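Local coordinates for avidin-related protein 4/5 (Gallus gallus, PDB 1Y55) that binds biotin with high affinity as a tetrameric relative of avidin, at residues F82-R85 and N86-V90; I104-D107 and W108-T111. The protein carries 1 engineered substitution. All coordinates share one frame; numbering follows the deposited sequence. Where two conformers were deposited one is given.

Contact 1: residues F82-R85 and N86-V90; sequences FIDR and NGKEV
I83 and E89 each carry their side chain with CG or CG1 beside the backbone N, chi1 -51° and -66°, and this lays the two alongside each other on one face of the hairpin. I83 CG1 lies 4.2 Å from E89 CG. The other branch, I83 CG2, runs toward the turn and rests 3.7 Å from G87 CA. The carboxylate of E89 goes to a salt bridge with R120, and its aliphatic part is left to pack on I83. F82 and V90 face the other side of the sheet. They form an antiparallel hydrogen-bonded pair: F82 N gives to V90 O, and V90 N returns the bond to F82 O. Next to the turn, D84 N reaches K88 O at 2.9 Å. G87 N donates to D84 O at 3.0 Å. D84 and K88 run side by side, and D84 OD1 meets K88 CB at 3.5 Å. The charged ends stay apart, with D84 OD1 4.7 Å from K88 NZ. D84 OD1 instead accepts from a water at 2.6 Å, which also donates to N86 OD1 and so bridges the turn. G87 has a positive phi of 86°, a conformation glycine adopts easily. These features make a type I turn, D84 to G87, with a G1 bulge at G87, closing the hairpin between strands 74-83 and 89-98 of the avidin barrel.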
ATOM      1  N   PHE A  82      -1.924  18.489  -9.819  1.00  8.83           N
ATOM      2  CA  PHE A  82      -2.546  18.676 -11.112  1.00  9.00           C
ATOM      3  C   PHE A  82      -3.162  20.064 -11.197  1.00  9.65           C
ATOM      4  O   PHE A  82      -3.731  20.560 -10.229  1.00 10.66           O
ATOM      5  CB  PHE A  82      -3.638  17.632 -11.335  1.00  9.29           C
ATOM      6  CG  PHE A  82      -3.125  16.245 -11.434  1.00  8.97           C
ATOM      7  CD1 PHE A  82      -2.470  15.828 -12.576  1.00  9.48           C
ATOM      8  CD2 PHE A  82      -3.288  15.347 -10.395  1.00  9.29           C
ATOM      9  CE1 PHE A  82      -1.978  14.536 -12.669  1.00  9.19           C
ATOM     10  CE2 PHE A  82      -2.813  14.049 -10.490  1.00  9.43           C
ATOM     11  CZ  PHE A  82      -2.163  13.642 -11.636  1.00  9.31           C
ATOM     12  N   ILE A  83      -3.056  20.664 -12.380  1.00 10.53           N
ATOM     13  CA  ILE A  83      -3.716  21.919 -12.725  1.00 11.72           C
ATOM     14  C   ILE A  83      -4.761  21.643 -13.804  1.00 12.65           C
ATOM     15  O   ILE A  83      -4.425  21.146 -14.869  1.00 14.34           O
ATOM     16  CB  ILE A  83      -2.722  22.955 -13.320  1.00 13.77           C
ATOM     17  CG1 ILE A  83      -1.489  23.148 -12.443  1.00 15.37           C
ATOM     18  CG2 ILE A  83      -3.422  24.293 -13.555  1.00 15.11           C
ATOM     19  CD1 ILE A  83      -0.289  23.700 -13.213  1.00 16.86           C
ATOM     20  N   ASP A  84      -6.010  21.952 -13.472  1.00 13.45           N
ATOM     21  CA  ASP A  84      -7.212  21.925 -14.323  1.00 16.22           C
ATOM     22  C   ASP A  84      -7.126  22.851 -15.516  1.00 15.60           C
ATOM     23  O   ASP A  84      -6.321  23.767 -15.533  1.00 15.28           O
ATOM     24  CB  ASP A  84      -8.371  22.592 -13.547  1.00 19.19           C
ATOM     25  CG  ASP A  84      -9.459  21.666 -13.158  1.00 22.00           C
ATOM     26  OD1 ASP A  84     -10.234  22.120 -12.293  1.00 21.82           O
ATOM     27  OD2 ASP A  84      -9.648  20.520 -13.626  1.00 27.18           O
ATOM     28  N   ARG A  85      -8.004  22.655 -16.492  0.50 16.08           N
ATOM     29  CA  ARG A  85      -8.157  23.624 -17.587  0.50 16.30           C
ATOM     30  C   ARG A  85      -8.654  25.011 -17.117  0.50 16.23           C
ATOM     31  O   ARG A  85      -8.604  25.967 -17.894  0.50 16.63           O
ATOM     32  CB  ARG A  85      -9.085  23.073 -18.676  0.50 16.54           C
ATOM     33  CG  ARG A  85     -10.415  22.602 -18.138  0.50 16.52           C
ATOM     34  CD  ARG A  85     -11.465  22.287 -19.164  0.50 16.83           C
ATOM     35  NE  ARG A  85     -12.650  21.827 -18.454  0.50 17.44           N
ATOM     36  CZ  ARG A  85     -12.896  20.565 -18.120  0.50 17.96           C
ATOM     37  NH1 ARG A  85     -12.059  19.587 -18.464  0.50 16.95           N
ATOM     38  NH2 ARG A  85     -14.005  20.268 -17.452  0.50 20.00           N
ATOM     39  N   ASN A  86      -9.159  25.119 -15.884  1.00 15.42           N
ATOM     40  CA  ASN A  86      -9.514  26.405 -15.283  1.00 15.15           C
ATOM     41  C   ASN A  86      -8.467  26.940 -14.310  1.00 14.78           C
ATOM     42  O   ASN A  86      -8.692  27.949 -13.650  1.00 16.15           O
ATOM     43  CB  ASN A  86     -10.856  26.291 -14.558  1.00 15.07           C
ATOM     44  CG  ASN A  86     -11.966  25.831 -15.464  1.00 15.35           C
ATOM     45  OD1 ASN A  86     -12.689  24.868 -15.164  1.00 16.92           O
ATOM     46  ND2 ASN A  86     -12.099  26.502 -16.593  1.00 16.15           N
ATOM     47  N   GLY A  87      -7.337  26.242 -14.195  1.00 13.24           N
ATOM     48  CA  GLY A  87      -6.262  26.661 -13.325  1.00 13.64           C
ATOM     49  C   GLY A  87      -6.396  26.199 -11.888  1.00 14.11           C
ATOM     50  O   GLY A  87      -5.588  26.590 -11.050  1.00 15.74           O
ATOM     51  N   LYS A  88      -7.402  25.388 -11.583  1.00 13.39           N
ATOM     52  CA  LYS A  88      -7.556  24.893 -10.220  1.00 13.83           C
ATOM     53  C   LYS A  88      -6.598  23.737  -9.941  1.00 11.97           C
ATOM     54  O   LYS A  88      -6.403  22.862 -10.782  1.00 12.60           O
ATOM     55  CB  LYS A  88      -8.985  24.437  -9.983  1.00 15.44           C
ATOM     56  CG  LYS A  88      -9.285  24.104  -8.534  1.00 18.84           C
ATOM     57  CD  LYS A  88     -10.741  23.684  -8.398  1.00 21.73           C
ATOM     58  CE  LYS A  88     -10.945  22.243  -8.826  1.00 23.41           C
ATOM     59  NZ  LYS A  88     -10.881  21.279  -7.691  1.00 24.05           N
ATOM     60  N   GLU A  89      -6.011  23.751  -8.748  1.00 10.98           N
ATOM     61  CA  GLU A  89      -5.007  22.769  -8.356  1.00 10.65           C
ATOM     62  C   GLU A  89      -5.555  21.747  -7.376  1.00 10.44           C
ATOM     63  O   GLU A  89      -6.292  22.071  -6.449  1.00 12.22           O
ATOM     64  CB  GLU A  89      -3.804  23.478  -7.742  1.00 11.85           C
ATOM     65  CG  GLU A  89      -3.094  24.329  -8.784  1.00 14.55           C
ATOM     66  CD  GLU A  89      -1.970  25.190  -8.250  1.00 18.45           C
ATOM     67  OE1 GLU A  89      -1.942  25.457  -7.058  1.00 22.81           O
ATOM     68  OE2 GLU A  89      -1.121  25.619  -9.044  1.00 19.67           O
ATOM     69  N   VAL A  90      -5.189  20.498  -7.595  1.00  9.44           N
ATOM     70  CA  VAL A  90      -5.526  19.399  -6.701  1.00  9.57           C
ATOM     71  C   VAL A  90      -4.255  18.606  -6.453  1.00  8.37           C
ATOM     72  O   VAL A  90      -3.498  18.323  -7.383  1.00  9.55           O
ATOM     73  CB  VAL A  90      -6.595  18.456  -7.328  1.00 10.56           C
ATOM     74  CG1 VAL A  90      -6.829  17.210  -6.470  1.00 11.86           C
ATOM     75  CG2 VAL A  90      -7.918  19.190  -7.565  1.00 12.04           C
TER
HETATM   76  O   HOH W   1     -12.160  23.885 -12.420  1.00 22.49           O

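Contact 2: residues I104-D107 and W108-T111; sequences ISYD and WKAT
K109 lies alongside Y106. K109 CG is 3.4 Å from Y106 O, and its CD meets the edge of the tyrosine ring 4.1 Å from Y106 CD1. W108 turns its ring edge back to the preceding turn, where W108 CD1 lies 3.5 Å from S105 O, in the ring plane. A chi1 of 68° places CG between the backbone N and the carbonyl carbon and brings the indole edge to S105 O. K109 CB sits over the centre of the W108 ring, 3.5 Å above its plane. The indole also touches biotin, and it packs on V37 of the third subunit. The backbone here is a 3-10 segment in the loop between strands 89-98 and 111-120 of the avidin barrel. It brings W108 against biotin, consistent with the avidin family, where a tryptophan of this loop completes the pocket of a neighbouring subunit. Two i to i+3 bonds cross the junction. K109 N donates to Y106 O, and A110 N donates to D107 O at 3.1 Å. D107 O also accepts from a water at 2.8 Å, which is hydrogen-bonded to T111 OG1 as well. A second water accepts from W108 N at 3.0 Å and reaches S105 O only weakly. The D107 side chain leads off to a salt bridge with R98, and A110 CB rests 3.4 Å from D107 O.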
ATOM      1  N   ILE A 104      11.068  -6.215  16.465  1.00 15.68           N
ATOM      2  CA  ILE A 104      10.957  -6.568  15.067  1.00 16.39           C
ATOM      3  C   ILE A 104       9.910  -7.648  14.792  1.00 15.88           C
ATOM      4  O   ILE A 104       9.369  -7.706  13.696  1.00 15.88           O
ATOM      5  CB  ILE A 104      12.357  -6.953  14.531  1.00 17.06           C
ATOM      6  CG1 ILE A 104      12.399  -6.860  13.010  1.00 18.89           C
ATOM      7  CG2 ILE A 104      12.778  -8.343  15.015  1.00 17.71           C
ATOM      8  CD1 ILE A 104      13.796  -6.756  12.478  1.00 20.71           C
ATOM      9  N   SER A 105       9.607  -8.485  15.782  1.00 15.73           N
ATOM     10  CA  SER A 105       8.572  -9.504  15.624  1.00 15.28           C
ATOM     11  C   SER A 105       7.163  -8.923  15.380  1.00 14.36           C
ATOM     12  O   SER A 105       6.293  -9.631  14.877  1.00 14.88           O
ATOM     13  CB  SER A 105       8.560 -10.455  16.831  1.00 15.67           C
ATOM     14  OG  SER A 105       7.875  -9.889  17.923  1.00 17.02           O
ATOM     15  N   TYR A 106       6.947  -7.651  15.726  1.00 13.24           N
ATOM     16  CA  TYR A 106       5.658  -6.984  15.504  1.00 12.64           C
ATOM     17  C   TYR A 106       5.651  -6.118  14.246  1.00 11.36           C
ATOM     18  O   TYR A 106       4.657  -5.444  13.965  1.00 11.26           O
ATOM     19  CB  TYR A 106       5.308  -6.088  16.694  1.00 12.78           C
ATOM     20  CG  TYR A 106       5.066  -6.821  17.980  1.00 13.75           C
ATOM     21  CD1 TYR A 106       3.832  -7.394  18.259  1.00 15.17           C
ATOM     22  CD2 TYR A 106       6.068  -6.929  18.934  1.00 15.49           C
ATOM     23  CE1 TYR A 106       3.609  -8.054  19.460  1.00 17.17           C
ATOM     24  CE2 TYR A 106       5.860  -7.595  20.131  1.00 16.87           C
ATOM     25  CZ  TYR A 106       4.628  -8.151  20.388  1.00 17.26           C
ATOM     26  OH  TYR A 106       4.416  -8.814  21.578  1.00 20.07           O
ATOM     27  N   ASP A 107       6.744  -6.121  13.493  1.00 10.59           N
ATOM     28  CA  ASP A 107       6.863  -5.221  12.346  1.00  9.85           C
ATOM     29  C   ASP A 107       5.717  -5.375  11.350  1.00  9.17           C
ATOM     30  O   ASP A 107       5.282  -4.385  10.755  1.00  9.17           O
ATOM     31  CB  ASP A 107       8.194  -5.423  11.633  1.00 10.39           C
ATOM     32  CG  ASP A 107       8.418  -4.385  10.584  1.00  9.76           C
ATOM     33  OD1 ASP A 107       8.731  -3.242  10.962  1.00 10.28           O
ATOM     34  OD2 ASP A 107       8.273  -4.630   9.371  1.00 12.47           O
ATOM     35  N   TRP A 108       5.233  -6.601  11.181  1.00  9.73           N
ATOM     36  CA  TRP A 108       4.210  -6.890  10.181  1.00  9.64           C
ATOM     37  C   TRP A 108       2.963  -6.014  10.312  1.00  9.40           C
ATOM     38  O   TRP A 108       2.298  -5.770   9.324  1.00  9.77           O
ATOM     39  CB  TRP A 108       3.794  -8.379  10.241  1.00 10.05           C
ATOM     40  CG  TRP A 108       3.051  -8.729  11.493  1.00 10.35           C
ATOM     41  CD1 TRP A 108       3.599  -9.116  12.687  1.00 11.06           C
ATOM     42  CD2 TRP A 108       1.634  -8.691  11.705  1.00 10.10           C
ATOM     43  NE1 TRP A 108       2.620  -9.305  13.627  1.00 11.19           N
ATOM     44  CE2 TRP A 108       1.399  -9.069  13.047  1.00 10.43           C
ATOM     45  CE3 TRP A 108       0.533  -8.369  10.899  1.00  9.59           C
ATOM     46  CZ2 TRP A 108       0.112  -9.121  13.599  1.00 11.17           C
ATOM     47  CZ3 TRP A 108      -0.738  -8.433  11.453  1.00 10.34           C
ATOM     48  CH2 TRP A 108      -0.937  -8.802  12.777  1.00 10.95           C
ATOM     49  N   LYS A 109       2.636  -5.586  11.528  0.50  9.35           N
ATOM     50  CA  LYS A 109       1.393  -4.863  11.800  0.50  9.47           C
ATOM     51  C   LYS A 109       1.562  -3.348  11.879  0.50  8.97           C
ATOM     52  O   LYS A 109       0.632  -2.654  12.301  0.50  9.41           O
ATOM     53  CB  LYS A 109       0.758  -5.374  13.107  0.50 10.36           C
ATOM     54  CG  LYS A 109       1.385  -4.838  14.397  0.50 11.52           C
ATOM     55  CD  LYS A 109       1.123  -5.768  15.574  0.50 14.01           C
ATOM     56  CE  LYS A 109      -0.351  -5.801  15.939  0.50 15.89           C
ATOM     57  NZ  LYS A 109      -0.859  -4.456  16.301  0.50 17.90           N
ATOM     58  N   ALA A 110       2.737  -2.838  11.523  1.00  8.52           N
ATOM     59  CA  ALA A 110       3.079  -1.457  11.832  1.00  8.36           C
ATOM     60  C   ALA A 110       2.741  -0.409  10.776  1.00  7.47           C
ATOM     61  O   ALA A 110       2.976   0.772  11.033  1.00  8.13           O
ATOM     62  CB  ALA A 110       4.557  -1.360  12.193  1.00  8.56           C
ATOM     63  N   THR A 111       2.241  -0.798   9.601  1.00  7.42           N
ATOM     64  CA  THR A 111       2.082   0.160   8.504  1.00  7.14           C
ATOM     65  C   THR A 111       0.660   0.184   7.958  1.00  6.99           C
ATOM     66  O   THR A 111       0.167  -0.809   7.424  1.00  8.01           O
ATOM     67  CB  THR A 111       3.070  -0.139   7.370  1.00  7.69           C
ATOM     68  OG1 THR A 111       4.401  -0.187   7.902  1.00  8.78           O
ATOM     69  CG2 THR A 111       3.055   0.972   6.344  1.00  8.13           C
TER
HETATM   70  O   HOH W   2       6.932  -8.962  11.754  1.00 14.87           O
HETATM   71  O   HOH W   3       5.080  -2.735   8.505  1.00 10.55           O

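Overall arrangement
From the N terminus, strand 74-83 runs into contact 1. There the 82-90 hairpin closes its own tight loop and hands the chain to strand 89-98. That strand runs along the barrel wall to its other end, and contact 2 follows in the loop before strand 111-120. The two contacts are in series, so they neither nest nor cross. Their centres are about 39 Å apart, on opposite sides of the chain's centre, and their nearest atoms are about 22 Å apart. Contact 1 ties two neighbouring strands together; contact 2 folds the connection to the last strand. Both touch the second subunit, where V90 packs on I104 of that subunit and I104 on its V90.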